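Local coordinates for protein putative secreted glycosylhydrolase (Parabacteroides distasonis ATCC 8503, PDB 3IMM) that is probably a secreted hydrolase of the 3-keto-disaccharide hydrolase family, acting on sugars, and binds a sodium ion in this crystal, at residues W7-F11 / I40-Y46; D29-G33 / I191-I196; F55-V59 / V116-E121; V65-C69 / C129-I134; E81-D87 / E99-Y105. One frame throughout, in Å; residues are numbered along the deposited sequence.

In the fold
All five contacts belong to one concanavalin-like beta sandwich. Contacts 1, 4 and 5 are mostly buried, whereas contacts 2 and 3 lie partly open to solvent. Contacts 1 and 4 each join the two large sheets through side chains: an aromatic and aliphatic cluster with a lysine-tyrosine bond in contact 1, a tyrosine reaching a hairpin turn in contact 4. Contacts 2 and 5 depend on paired backbones, contact 3 on one backbone bond and two waters; contact 5 adds a sodium ion. Strand 191-200 links contact 2 to contact 1 through L10 and to contact 3 through K56, while V65 of contact 4 bonds to I82 of contact 5. Contact 5 is nested along the chain within contacts 2, 3 and 4.

Contact 1. Residues W7-F11 / I40-Y46; sequences WKPLF and IWTKDEY
The ring of F11 lies between two aliphatic groups where the loop after edge strand 8-9 of one sheet packs against strand 40-42 of the other, in this concanavalin-like beta sandwich. I40 approaches from the direction opposite to F11 and sets CG1 over one ring face, 4.2 Å from the centroid, in a CH-pi contact; L10 CD2 covers the other face toward its rim. T42 crosses F11 at about a right angle, its backbone N near the ring plane at the edge. It also crosses L10 almost perpendicularly, and the methyls L10 CD1 and T42 CG2 are tightly packed at 3.4 Å. T42 CG2 is anti to the carbonyl carbon, which leaves OG1 (chi1 56°) to accept from I180 N and to donate to D44 O at 2.8 Å, in the carbonyl plane. Toward solvent, K8 reaches out with an extended chain to meet Y46 from the opposite direction. Its ammonium lies in the plane of the tyrosine ring, at the edge, where K8 NZ donates to Y46 OH at 2.9 Å.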
# COMPACT_ATOMS: atom_id res chain seq x y z
N TRP A 7 12.92 2.06 15.03
CA TRP A 7 11.60 2.39 14.48
C TRP A 7 11.29 3.82 14.80
O TRP A 7 11.58 4.27 15.89
CB TRP A 7 10.49 1.56 15.14
CG TRP A 7 10.48 0.12 14.82
CD1 TRP A 7 10.81 -0.92 15.66
CD2 TRP A 7 10.09 -0.48 13.58
NE1 TRP A 7 10.65 -2.12 15.01
CE2 TRP A 7 10.22 -1.88 13.73
CE3 TRP A 7 9.67 0.03 12.35
CZ2 TRP A 7 9.93 -2.77 12.69
CZ3 TRP A 7 9.39 -0.86 11.32
CH2 TRP A 7 9.54 -2.25 11.50
N LYS A 8 10.71 4.52 13.86
CA LYS A 8 10.09 5.81 14.17
C LYS A 8 8.69 5.87 13.52
O LYS A 8 8.44 5.24 12.46
CB LYS A 8 10.96 6.97 13.68
CG LYS A 8 10.83 7.21 12.18
CD LYS A 8 11.81 8.27 11.66
CE LYS A 8 11.71 8.36 10.14
NZ LYS A 8 12.58 9.37 9.47
N PRO A 9 7.79 6.62 14.16
CA PRO A 9 6.50 6.87 13.56
C PRO A 9 6.68 7.49 12.16
O PRO A 9 7.44 8.45 11.99
CB PRO A 9 5.84 7.83 14.55
CG PRO A 9 6.91 8.37 15.35
CD PRO A 9 7.91 7.32 15.47
N LEU A 10 6.01 6.94 11.17
CA LEU A 10 6.23 7.37 9.80
C LEU A 10 5.92 8.86 9.63
O LEU A 10 6.57 9.54 8.86
CB LEU A 10 5.35 6.54 8.84
CG LEU A 10 5.42 6.87 7.36
CD1 LEU A 10 6.85 6.60 6.77
CD2 LEU A 10 4.29 6.10 6.59
N PHE A 11 4.90 9.35 10.32
CA PHE A 11 4.46 10.71 10.11
C PHE A 11 4.79 11.56 11.32
O PHE A 11 4.27 12.66 11.44
CB PHE A 11 2.94 10.80 9.78
CG PHE A 11 2.54 10.08 8.52
CD1 PHE A 11 3.22 10.27 7.31
CD2 PHE A 11 1.44 9.21 8.53
CE1 PHE A 11 2.84 9.61 6.16
CE2 PHE A 11 1.02 8.58 7.36
CZ PHE A 11 1.73 8.77 6.17
N ILE A 40 -2.22 10.98 1.84
CA ILE A 40 -1.31 11.56 2.86
C ILE A 40 0.09 11.05 2.55
O ILE A 40 0.27 9.87 2.22
CB ILE A 40 -1.74 11.17 4.34
CG1 ILE A 40 -0.77 11.76 5.38
CG2 ILE A 40 -1.91 9.61 4.54
CD1 ILE A 40 -1.35 11.91 6.73
N TRP A 41 1.09 11.94 2.60
CA TRP A 41 2.43 11.58 2.18
C TRP A 41 3.42 11.91 3.24
O TRP A 41 3.21 12.83 4.04
CB TRP A 41 2.85 12.31 0.89
CG TRP A 41 1.91 12.07 -0.27
CD1 TRP A 41 0.93 12.91 -0.70
CD2 TRP A 41 1.86 10.92 -1.11
NE1 TRP A 41 0.26 12.34 -1.76
CE2 TRP A 41 0.82 11.12 -2.03
CE3 TRP A 41 2.63 9.76 -1.21
CZ2 TRP A 41 0.51 10.19 -3.03
CZ3 TRP A 41 2.33 8.84 -2.17
CH2 TRP A 41 1.25 9.06 -3.07
N THR A 42 4.52 11.17 3.22
CA THR A 42 5.69 11.57 3.96
C THR A 42 6.23 12.86 3.34
O THR A 42 6.05 13.11 2.15
CB THR A 42 6.76 10.45 3.97
OG1 THR A 42 7.08 10.09 2.63
CG2 THR A 42 6.27 9.22 4.72
N LYS A 43 6.89 13.68 4.16
CA LYS A 43 7.54 14.87 3.67
C LYS A 43 8.91 14.53 3.07
O LYS A 43 9.47 15.30 2.27
CB LYS A 43 7.73 15.89 4.81
CG LYS A 43 6.47 16.61 5.26
CD LYS A 43 6.87 17.68 6.31
CE LYS A 43 5.71 18.55 6.68
NZ LYS A 43 6.08 19.31 7.85
N ASP A 44 9.43 13.36 3.45
CA ASP A 44 10.76 12.88 3.05
C ASP A 44 10.69 11.60 2.20
O ASP A 44 9.70 10.88 2.24
CB ASP A 44 11.60 12.58 4.30
CG ASP A 44 11.78 13.78 5.20
OD1 ASP A 44 11.89 14.91 4.68
OD2 ASP A 44 11.81 13.57 6.44
N GLU A 45 11.75 11.33 1.45
CA GLU A 45 11.85 10.13 0.62
C GLU A 45 12.58 9.03 1.37
O GLU A 45 13.43 9.30 2.22
CB GLU A 45 12.55 10.42 -0.70
CG GLU A 45 11.82 11.48 -1.54
CD GLU A 45 12.43 11.68 -2.91
OE1 GLU A 45 12.59 10.70 -3.64
OE2 GLU A 45 12.75 12.82 -3.26
N TYR A 46 12.19 7.80 1.07
CA TYR A 46 12.73 6.61 1.70
C TYR A 46 13.11 5.56 0.66
O TYR A 46 12.43 5.38 -0.34
CB TYR A 46 11.68 6.01 2.61
CG TYR A 46 11.41 6.83 3.81
CD1 TYR A 46 12.18 6.66 4.96
CD2 TYR A 46 10.41 7.80 3.81
CE1 TYR A 46 11.95 7.41 6.07
CE2 TYR A 46 10.17 8.55 4.95
CZ TYR A 46 10.94 8.36 6.08
OH TYR A 46 10.72 9.13 7.22
O HOH W 1 13.28 10.82 7.16

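Contact 2. Residues D29-G33 / I191-I196; sequences DGVLG and IWFRNI
The F193 ring meets L32 at its edge, where L32 O lies near the ring plane, 3.7 Å from F193 CD2; V31 CG1 meets the W192 indole obliquely and packs on the W192 CB at its root, 3.6 Å away. Both aromatics belong to strand 191-200 of the larger sheet of a concanavalin-like beta sandwich. Strand 31-34 comes from the small 25-28/31-34 hairpin, and its 31-33 part runs at 139° to 191-196, roughly antiparallel. L32 and F193 form a single antiparallel hydrogen-bonded pair. F193 N donates to L32 O at 2.9 Å in an almost straight bond lying in the carbonyl plane, whereas L32 N reaches F193 O at 2.7 Å from a position tilted out of that plane. V31 CA adds a C-H contact to the same F193 O. With CG anti to the backbone N (chi1 -178°), L32 brings CD2 to I196 CD1, the two side chains crossing at about a right angle, and L182 of the other sheet touches both. R194 touches G30 O through CB, but its guanidinium end leads away to a salt bridge with D54. Beyond the pair a water joins the two segments, donating to G30 O at 2.6 Å and accepting from N195 N.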
# COMPACT_ATOMS: atom_id res chain seq x y z
N ASP A 29 -8.17 9.02 18.61
CA ASP A 29 -7.82 7.98 19.57
C ASP A 29 -6.63 7.13 19.11
O ASP A 29 -6.58 5.92 19.35
CB ASP A 29 -9.04 7.09 19.80
CG ASP A 29 -10.22 7.81 20.42
OD1 ASP A 29 -10.08 8.90 21.06
OD2 ASP A 29 -11.32 7.24 20.28
N GLY A 30 -5.66 7.77 18.47
CA GLY A 30 -4.46 7.09 18.03
C GLY A 30 -4.58 6.34 16.70
O GLY A 30 -3.67 5.61 16.32
N VAL A 31 -5.69 6.53 16.01
CA VAL A 31 -6.03 5.75 14.80
C VAL A 31 -6.23 6.77 13.68
O VAL A 31 -6.99 7.72 13.84
CB VAL A 31 -7.27 4.89 15.05
CG1 VAL A 31 -7.74 4.15 13.75
CG2 VAL A 31 -6.99 3.92 16.19
N LEU A 32 -5.47 6.60 12.59
CA LEU A 32 -5.46 7.49 11.46
C LEU A 32 -6.56 7.11 10.48
O LEU A 32 -6.73 5.95 10.15
CB LEU A 32 -4.08 7.44 10.77
CG LEU A 32 -3.84 8.36 9.55
CD1 LEU A 32 -3.86 9.86 9.92
CD2 LEU A 32 -2.53 8.00 8.84
N GLY A 33 -7.31 8.08 10.00
CA GLY A 33 -8.29 7.83 8.92
C GLY A 33 -8.53 9.08 8.12
O GLY A 33 -8.09 10.17 8.50
N ILE A 191 -11.47 2.68 6.06
CA ILE A 191 -10.26 1.98 6.43
C ILE A 191 -9.62 2.79 7.57
O ILE A 191 -9.74 4.01 7.61
CB ILE A 191 -9.31 1.78 5.20
CG1 ILE A 191 -8.14 0.86 5.62
CG2 ILE A 191 -8.83 3.10 4.68
CD1 ILE A 191 -7.27 0.24 4.49
N TRP A 192 -9.04 2.10 8.55
CA TRP A 192 -8.38 2.70 9.69
C TRP A 192 -6.95 2.22 9.78
O TRP A 192 -6.69 1.02 9.62
CB TRP A 192 -9.11 2.30 10.97
CG TRP A 192 -10.54 2.79 11.07
CD1 TRP A 192 -10.95 3.95 11.63
CD2 TRP A 192 -11.73 2.14 10.60
NE1 TRP A 192 -12.32 4.06 11.57
CE2 TRP A 192 -12.82 2.96 10.94
CE3 TRP A 192 -11.98 0.93 9.93
CZ2 TRP A 192 -14.15 2.62 10.63
CZ3 TRP A 192 -13.28 0.60 9.64
CH2 TRP A 192 -14.35 1.45 9.98
N PHE A 193 -6.03 3.14 10.10
CA PHE A 193 -4.65 2.79 10.30
C PHE A 193 -4.12 3.14 11.69
O PHE A 193 -4.59 4.09 12.36
CB PHE A 193 -3.75 3.48 9.29
CG PHE A 193 -4.18 3.35 7.86
CD1 PHE A 193 -3.74 2.31 7.07
CD2 PHE A 193 -5.01 4.33 7.29
CE1 PHE A 193 -4.11 2.24 5.76
CE2 PHE A 193 -5.40 4.27 5.98
CZ PHE A 193 -4.95 3.21 5.21
N ARG A 194 -3.11 2.39 12.13
CA ARG A 194 -2.42 2.72 13.36
C ARG A 194 -1.06 2.09 13.46
O ARG A 194 -0.70 1.22 12.67
CB ARG A 194 -3.22 2.39 14.61
CG ARG A 194 -3.33 0.99 14.84
CD ARG A 194 -3.94 0.63 16.20
NE ARG A 194 -3.79 -0.81 16.20
CZ ARG A 194 -4.56 -1.70 16.78
NH1 ARG A 194 -5.57 -1.34 17.52
NH2 ARG A 194 -4.27 -3.00 16.61
N ASN A 195 -0.28 2.59 14.41
CA ASN A 195 1.08 2.13 14.59
C ASN A 195 1.87 2.10 13.27
O ASN A 195 2.55 1.15 12.99
CB ASN A 195 1.09 0.73 15.24
CG ASN A 195 0.61 0.76 16.66
OD1 ASN A 195 1.09 1.58 17.44
ND2 ASN A 195 -0.29 -0.15 17.02
N ILE A 196 1.79 3.18 12.49
CA ILE A 196 2.51 3.28 11.23
C ILE A 196 3.92 3.77 11.54
O ILE A 196 4.13 4.91 12.02
CB ILE A 196 1.84 4.21 10.26
CG1 ILE A 196 0.35 3.94 10.19
CG2 ILE A 196 2.45 4.07 8.86
CD1 ILE A 196 -0.42 5.12 9.68
O HOH W 2 -1.14 4.99 15.84

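Contact 3. Residues F55-V59 / V116-E121; sequences FKTDV and VKKPGE
F55 has CG between its backbone N and carbonyl carbon (chi1 68°), a turn that carries CE1 to V116 CG2 at 3.9 Å, the two side chains crossing at about a right angle. T57 OG1 lies 3.3 Å from P119 CA and donates to a water that donates in turn to K117 O. K56, extended to CD and then bent at chi3, lays CG and CD along the backbone of G120, with CD 3.6 Å from G120 O. Replacing K56 by an alanine would probably uncover G120 and leave the W192 indole without its cation-pi partner. Here the end of strand 49-57, in the larger sheet of the beta sandwich, meets a type II turn, K118 to E121, just before strand 122-130. G120, at positive phi, donates its N to T57 O at 2.8 Å, tilted from the carbonyl plane. A second water accepts from T57 N and donates to E121 O and, at greater length, K118 O. P119 CG rests against V59 CG2, 3.7 Å away.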
# COMPACT_ATOMS: atom_id res chain seq x y z
N PHE A 55 -3.85 -2.17 10.18
CA PHE A 55 -5.03 -1.64 9.55
C PHE A 55 -6.26 -2.48 9.88
O PHE A 55 -6.14 -3.69 10.18
CB PHE A 55 -4.84 -1.52 8.05
CG PHE A 55 -4.73 -2.82 7.34
CD1 PHE A 55 -5.88 -3.45 6.83
CD2 PHE A 55 -3.49 -3.42 7.14
CE1 PHE A 55 -5.78 -4.65 6.14
CE2 PHE A 55 -3.39 -4.64 6.47
CZ PHE A 55 -4.52 -5.26 5.98
N LYS A 56 -7.43 -1.83 9.85
CA LYS A 56 -8.74 -2.50 10.04
C LYS A 56 -9.62 -2.18 8.84
O LYS A 56 -9.72 -1.05 8.41
CB LYS A 56 -9.39 -1.98 11.33
CG LYS A 56 -10.79 -2.49 11.68
CD LYS A 56 -11.23 -1.99 13.10
CE LYS A 56 -11.58 -0.52 13.08
NZ LYS A 56 -12.18 -0.06 14.34
N THR A 57 -10.28 -3.19 8.32
CA THR A 57 -11.16 -2.99 7.19
C THR A 57 -12.61 -2.83 7.59
O THR A 57 -13.01 -3.15 8.71
CB THR A 57 -11.06 -4.16 6.17
OG1 THR A 57 -11.63 -5.32 6.75
CG2 THR A 57 -9.60 -4.42 5.80
N ASP A 58 -13.34 -2.29 6.63
CA ASP A 58 -14.78 -2.31 6.54
C ASP A 58 -15.16 -3.33 5.45
O ASP A 58 -14.31 -3.78 4.65
CB ASP A 58 -15.20 -0.94 6.02
CG ASP A 58 -16.41 -0.38 6.68
OD1 ASP A 58 -17.03 -1.07 7.51
OD2 ASP A 58 -16.70 0.81 6.40
N VAL A 59 -16.45 -3.65 5.35
CA VAL A 59 -16.92 -4.52 4.31
C VAL A 59 -16.61 -3.81 3.00
O VAL A 59 -16.96 -2.66 2.83
CB VAL A 59 -18.45 -4.88 4.44
CG1 VAL A 59 -18.95 -5.58 3.20
CG2 VAL A 59 -18.69 -5.76 5.67
N VAL A 116 -6.13 -11.69 5.24
CA VAL A 116 -6.68 -10.52 5.89
C VAL A 116 -7.83 -11.01 6.74
O VAL A 116 -8.53 -11.96 6.40
CB VAL A 116 -7.15 -9.45 4.87
CG1 VAL A 116 -8.31 -9.95 4.03
CG2 VAL A 116 -7.54 -8.14 5.58
N LYS A 117 -8.00 -10.39 7.90
CA LYS A 117 -9.09 -10.75 8.80
C LYS A 117 -10.37 -10.12 8.29
O LYS A 117 -10.36 -9.35 7.31
CB LYS A 117 -8.74 -10.33 10.22
CG LYS A 117 -7.62 -11.18 10.76
CD LYS A 117 -7.10 -10.65 12.02
CE LYS A 117 -6.02 -11.57 12.60
NZ LYS A 117 -5.39 -10.88 13.79
N LYS A 118 -11.47 -10.46 8.93
CA LYS A 118 -12.79 -9.95 8.52
C LYS A 118 -12.96 -8.50 8.94
O LYS A 118 -12.25 -8.06 9.83
CB LYS A 118 -13.89 -10.82 9.13
CG LYS A 118 -13.96 -12.19 8.45
CD LYS A 118 -15.23 -12.92 8.82
CE LYS A 118 -15.27 -14.29 8.16
NZ LYS A 118 -16.11 -15.24 8.98
N PRO A 119 -13.88 -7.75 8.29
CA PRO A 119 -14.11 -6.37 8.62
C PRO A 119 -14.16 -6.19 10.10
O PRO A 119 -14.73 -7.03 10.79
CB PRO A 119 -15.46 -6.10 7.98
CG PRO A 119 -15.39 -6.90 6.74
CD PRO A 119 -14.77 -8.18 7.19
N GLY A 120 -13.53 -5.12 10.60
CA GLY A 120 -13.57 -4.79 12.04
C GLY A 120 -12.55 -5.47 12.95
O GLY A 120 -12.51 -5.17 14.16
N GLU A 121 -11.73 -6.36 12.38
CA GLU A 121 -10.64 -7.01 13.12
C GLU A 121 -9.35 -6.35 12.73
O GLU A 121 -9.18 -6.05 11.56
CB GLU A 121 -10.53 -8.48 12.74
CG GLU A 121 -11.71 -9.35 13.11
CD GLU A 121 -12.08 -9.24 14.56
OE1 GLU A 121 -11.16 -9.25 15.41
OE2 GLU A 121 -13.30 -9.14 14.86
O HOH W 3 -11.31 -7.53 5.43
O HOH W 4 -9.88 -5.92 9.15

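Contact 4. Residues V65-C69 / C129-I134; sequences VVVYC and CAGQHI
Y68 OH is gripped from two directions: it donates to G131 O at 2.6 Å, in the carbonyl plane and on a lone pair, and accepts from a water. That water in turn accepts from G131 N at 2.9 Å, so the phenol reaches both the carbonyl and the amide of one glycine. G131 O lies at the ring edge, near its plane. The first torsion of Y68 (-65°) places the ring beside the backbone N, with V67 CG2 over one face toward the rim. C129 comes in obliquely: its CB lies 3.3 Å from Y68 OH, and its SG makes a sulfur-aromatic contact 5.0 Å from the ring centroid. I134 slides past the tyrosine in the opposite direction and brings CD1 to Y68 CE2 at 3.8 Å. The glycine belongs to a type II' turn, A130 to H133, which closes the beta hairpin of strands 122-130 and 133-138 in one sheet of the sandwich, while Y68 stands where strand 62-69 of the other sheet turns a corner. A phenylalanine in place of Y68 would probably leave G131 O without this donor and the bridging water without an acceptor for its proton. Deeper between the sheets, V67 CG2 touches C129 SG at 4.1 Å and also meets I134 CD1, while F49 touches both V67 and C129.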
# COMPACT_ATOMS: atom_id res chain seq x y z
N VAL A 65 -1.08 1.00 0.25
CA VAL A 65 0.07 1.72 0.74
C VAL A 65 0.91 2.00 -0.51
O VAL A 65 1.16 1.09 -1.32
CB VAL A 65 0.84 0.88 1.76
CG1 VAL A 65 2.03 1.65 2.28
CG2 VAL A 65 -0.12 0.45 2.94
N VAL A 66 1.34 3.25 -0.66
CA VAL A 66 2.12 3.65 -1.82
C VAL A 66 3.56 3.85 -1.40
O VAL A 66 3.81 4.49 -0.41
CB VAL A 66 1.53 4.91 -2.48
CG1 VAL A 66 2.33 5.33 -3.69
CG2 VAL A 66 0.07 4.63 -2.89
N VAL A 67 4.49 3.25 -2.12
CA VAL A 67 5.93 3.41 -1.84
C VAL A 67 6.61 3.86 -3.13
O VAL A 67 6.02 3.80 -4.24
CB VAL A 67 6.58 2.11 -1.27
CG1 VAL A 67 5.90 1.70 0.06
CG2 VAL A 67 6.55 0.92 -2.31
N TYR A 68 7.83 4.36 -2.98
CA TYR A 68 8.65 4.70 -4.12
C TYR A 68 7.97 5.73 -5.02
O TYR A 68 8.07 5.67 -6.26
CB TYR A 68 8.95 3.42 -4.95
CG TYR A 68 9.77 2.35 -4.29
CD1 TYR A 68 10.45 2.58 -3.11
CD2 TYR A 68 9.96 1.09 -4.92
CE1 TYR A 68 11.22 1.61 -2.53
CE2 TYR A 68 10.76 0.12 -4.36
CZ TYR A 68 11.39 0.38 -3.17
OH TYR A 68 12.21 -0.55 -2.58
N CYS A 69 7.25 6.67 -4.41
CA CYS A 69 6.54 7.68 -5.17
C CYS A 69 7.45 8.84 -5.51
O CYS A 69 7.97 9.48 -4.63
CB CYS A 69 5.29 8.18 -4.44
SG CYS A 69 4.45 9.41 -5.37
N CYS A 129 11.15 -3.01 1.71
CA CYS A 129 11.45 -2.41 0.42
C CYS A 129 12.95 -2.26 0.25
O CYS A 129 13.56 -1.30 0.69
CB CYS A 129 10.74 -1.09 0.31
SG CYS A 129 8.93 -1.24 0.22
N ALA A 130 13.54 -3.25 -0.42
CA ALA A 130 14.98 -3.35 -0.56
C ALA A 130 15.33 -3.19 -2.03
O ALA A 130 15.45 -4.17 -2.76
CB ALA A 130 15.49 -4.72 0.02
N GLY A 131 15.47 -1.94 -2.47
CA GLY A 131 15.59 -1.65 -3.89
C GLY A 131 14.47 -2.32 -4.69
O GLY A 131 13.28 -2.14 -4.39
N GLN A 132 14.84 -3.11 -5.69
CA GLN A 132 13.85 -3.79 -6.57
C GLN A 132 13.09 -4.95 -5.92
O GLN A 132 12.16 -5.50 -6.53
CB GLN A 132 14.52 -4.26 -7.86
CG GLN A 132 14.75 -3.12 -8.83
CD GLN A 132 15.41 -3.58 -10.11
OE1 GLN A 132 16.27 -4.43 -10.09
NE2 GLN A 132 15.01 -3.01 -11.21
N HIS A 133 13.48 -5.34 -4.71
CA HIS A 133 12.82 -6.41 -3.96
C HIS A 133 11.87 -5.86 -2.89
O HIS A 133 12.30 -5.14 -1.96
CB HIS A 133 13.87 -7.33 -3.34
CG HIS A 133 14.79 -7.92 -4.37
ND1 HIS A 133 14.47 -9.05 -5.09
CD2 HIS A 133 15.98 -7.48 -4.85
CE1 HIS A 133 15.45 -9.31 -5.94
NE2 HIS A 133 16.38 -8.37 -5.82
N ILE A 134 10.58 -6.16 -3.07
CA ILE A 134 9.50 -5.80 -2.13
C ILE A 134 8.90 -7.10 -1.60
O ILE A 134 8.61 -8.01 -2.36
CB ILE A 134 8.43 -4.92 -2.84
CG1 ILE A 134 9.11 -3.63 -3.32
CG2 ILE A 134 7.23 -4.57 -1.90
CD1 ILE A 134 8.21 -2.64 -4.05
O HOH W 5 14.48 0.68 -1.70

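Contact 5. Residues E81-D87 / E99-Y105; sequences EIQIADD and EKCGAIY. With NA (sodium ion), chain D.
Y105 packs beside E81 and Q83, whose OE2 and OE1 bind the sodium ion at 2.7 and 2.4 Å; N62 OD1 and S63 O complete the protein ligands. The Y105 side chain points the same way as E81, its ring turned 48° from the carboxylate; it crosses Q83 obliquely, with CD1 3.5 Å from Q83 OE1. The bend of Q83 at chi2 (75°) turns its amide so that NE2 can donate to E99 O at 3.0 Å, from above the carbonyl plane, while Q183 donates to E81 OE2. Behind this shell the backbones pair: Y105 N bonds to E81 O, Q83 N to A103 O at 2.7 Å and G102 N to Q83 O. The type II turn K100 to A103 is fixed further along by D87, whose OD1 accepts from C101 N at 2.9 Å through its syn lone pair. The 99-105 loop thus flanks strand 80-85, the outermost strand of the five-stranded sheet, whose inner neighbour is strand 62-69; across the sandwich C101 touches F55 and L138 of the other sheet.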
# COMPACT_ATOMS: atom_id res chain seq x y z
N GLU A 81 2.12 0.28 -5.50
CA GLU A 81 1.03 0.18 -4.54
C GLU A 81 0.86 -1.26 -4.04
O GLU A 81 0.68 -2.23 -4.82
CB GLU A 81 -0.29 0.64 -5.13
CG GLU A 81 -1.46 0.43 -4.20
CD GLU A 81 -2.76 0.87 -4.83
OE1 GLU A 81 -2.80 1.05 -6.07
OE2 GLU A 81 -3.75 0.99 -4.07
N ILE A 82 0.93 -1.36 -2.72
CA ILE A 82 0.62 -2.57 -2.00
C ILE A 82 -0.86 -2.50 -1.67
O ILE A 82 -1.31 -1.64 -0.93
CB ILE A 82 1.43 -2.74 -0.71
CG1 ILE A 82 2.95 -2.83 -0.99
CG2 ILE A 82 0.98 -4.08 -0.03
CD1 ILE A 82 3.66 -1.54 -1.39
N GLN A 83 -1.61 -3.40 -2.29
CA GLN A 83 -3.06 -3.45 -2.11
C GLN A 83 -3.48 -3.78 -0.68
O GLN A 83 -2.95 -4.71 -0.06
CB GLN A 83 -3.61 -4.55 -3.03
CG GLN A 83 -5.11 -4.71 -3.04
CD GLN A 83 -5.83 -3.64 -3.78
OE1 GLN A 83 -5.28 -2.58 -4.07
NE2 GLN A 83 -7.08 -3.91 -4.13
N ILE A 84 -4.49 -3.07 -0.20
CA ILE A 84 -5.19 -3.43 1.03
C ILE A 84 -6.63 -3.58 0.65
O ILE A 84 -7.22 -2.69 0.05
CB ILE A 84 -5.09 -2.35 2.14
CG1 ILE A 84 -3.68 -2.24 2.65
CG2 ILE A 84 -5.98 -2.73 3.32
CD1 ILE A 84 -3.48 -1.10 3.61
N ALA A 85 -7.21 -4.73 0.97
CA ALA A 85 -8.55 -5.03 0.52
C ALA A 85 -9.23 -6.00 1.46
O ALA A 85 -8.59 -6.86 2.05
CB ALA A 85 -8.55 -5.59 -0.94
N ASP A 86 -10.53 -5.85 1.55
CA ASP A 86 -11.39 -6.85 2.18
C ASP A 86 -11.62 -8.04 1.27
O ASP A 86 -12.58 -8.09 0.52
CB ASP A 86 -12.76 -6.25 2.54
CG ASP A 86 -13.72 -7.28 3.11
OD1 ASP A 86 -13.22 -8.30 3.66
OD2 ASP A 86 -14.95 -7.08 3.01
N ASP A 87 -10.75 -9.04 1.36
CA ASP A 87 -10.86 -10.24 0.54
C ASP A 87 -12.16 -11.05 0.81
O ASP A 87 -12.46 -11.98 0.08
CB ASP A 87 -9.65 -11.16 0.80
CG ASP A 87 -8.37 -10.63 0.21
OD1 ASP A 87 -8.39 -9.56 -0.38
OD2 ASP A 87 -7.32 -11.28 0.34
N GLU A 99 -5.70 -7.81 -6.99
CA GLU A 99 -6.66 -7.01 -6.23
C GLU A 99 -6.81 -7.50 -4.79
O GLU A 99 -7.48 -6.86 -4.00
CB GLU A 99 -8.03 -7.00 -6.89
CG GLU A 99 -8.00 -6.48 -8.30
CD GLU A 99 -9.37 -6.45 -8.94
OE1 GLU A 99 -10.15 -7.44 -8.79
OE2 GLU A 99 -9.65 -5.43 -9.60
N LYS A 100 -6.15 -8.60 -4.44
CA LYS A 100 -6.25 -9.16 -3.11
C LYS A 100 -5.35 -8.46 -2.12
O LYS A 100 -4.37 -7.82 -2.50
CB LYS A 100 -5.86 -10.65 -3.14
CG LYS A 100 -6.67 -11.49 -4.10
CD LYS A 100 -8.16 -11.30 -3.92
CE LYS A 100 -8.94 -12.25 -4.84
NZ LYS A 100 -10.34 -11.84 -4.92
N CYS A 101 -5.65 -8.64 -0.84
CA CYS A 101 -4.91 -7.93 0.21
C CYS A 101 -3.46 -8.41 0.26
O CYS A 101 -3.22 -9.61 0.28
CB CYS A 101 -5.59 -8.12 1.56
SG CYS A 101 -5.03 -6.98 2.78
N GLY A 102 -2.52 -7.45 0.21
CA GLY A 102 -1.09 -7.73 0.21
C GLY A 102 -0.53 -7.97 -1.19
O GLY A 102 0.64 -8.19 -1.34
N ALA A 103 -1.37 -7.90 -2.22
CA ALA A 103 -0.87 -7.92 -3.57
C ALA A 103 -0.13 -6.62 -3.90
O ALA A 103 -0.32 -5.60 -3.24
CB ALA A 103 -1.98 -8.14 -4.54
N ILE A 104 0.66 -6.68 -4.96
CA ILE A 104 1.17 -5.47 -5.62
C ILE A 104 0.16 -5.13 -6.70
O ILE A 104 0.01 -5.86 -7.73
CB ILE A 104 2.60 -5.63 -6.20
CG1 ILE A 104 3.53 -6.25 -5.18
CG2 ILE A 104 3.19 -4.26 -6.69
CD1 ILE A 104 3.65 -5.36 -3.92
N TYR A 105 -0.60 -4.08 -6.42
CA TYR A 105 -1.80 -3.80 -7.17
C TYR A 105 -1.46 -3.69 -8.64
O TYR A 105 -0.53 -3.00 -9.03
CB TYR A 105 -2.54 -2.52 -6.74
CG TYR A 105 -3.70 -2.27 -7.64
CD1 TYR A 105 -4.85 -3.02 -7.51
CD2 TYR A 105 -3.61 -1.36 -8.71
CE1 TYR A 105 -5.91 -2.87 -8.39
CE2 TYR A 105 -4.67 -1.21 -9.59
CZ TYR A 105 -5.83 -1.95 -9.40
OH TYR A 105 -6.89 -1.83 -10.23
NA NA D . -6.10 -0.33 -3.85
O HOH W 6 1.70 -1.24 -7.80
O HOH W 7 -11.36 -13.15 -1.97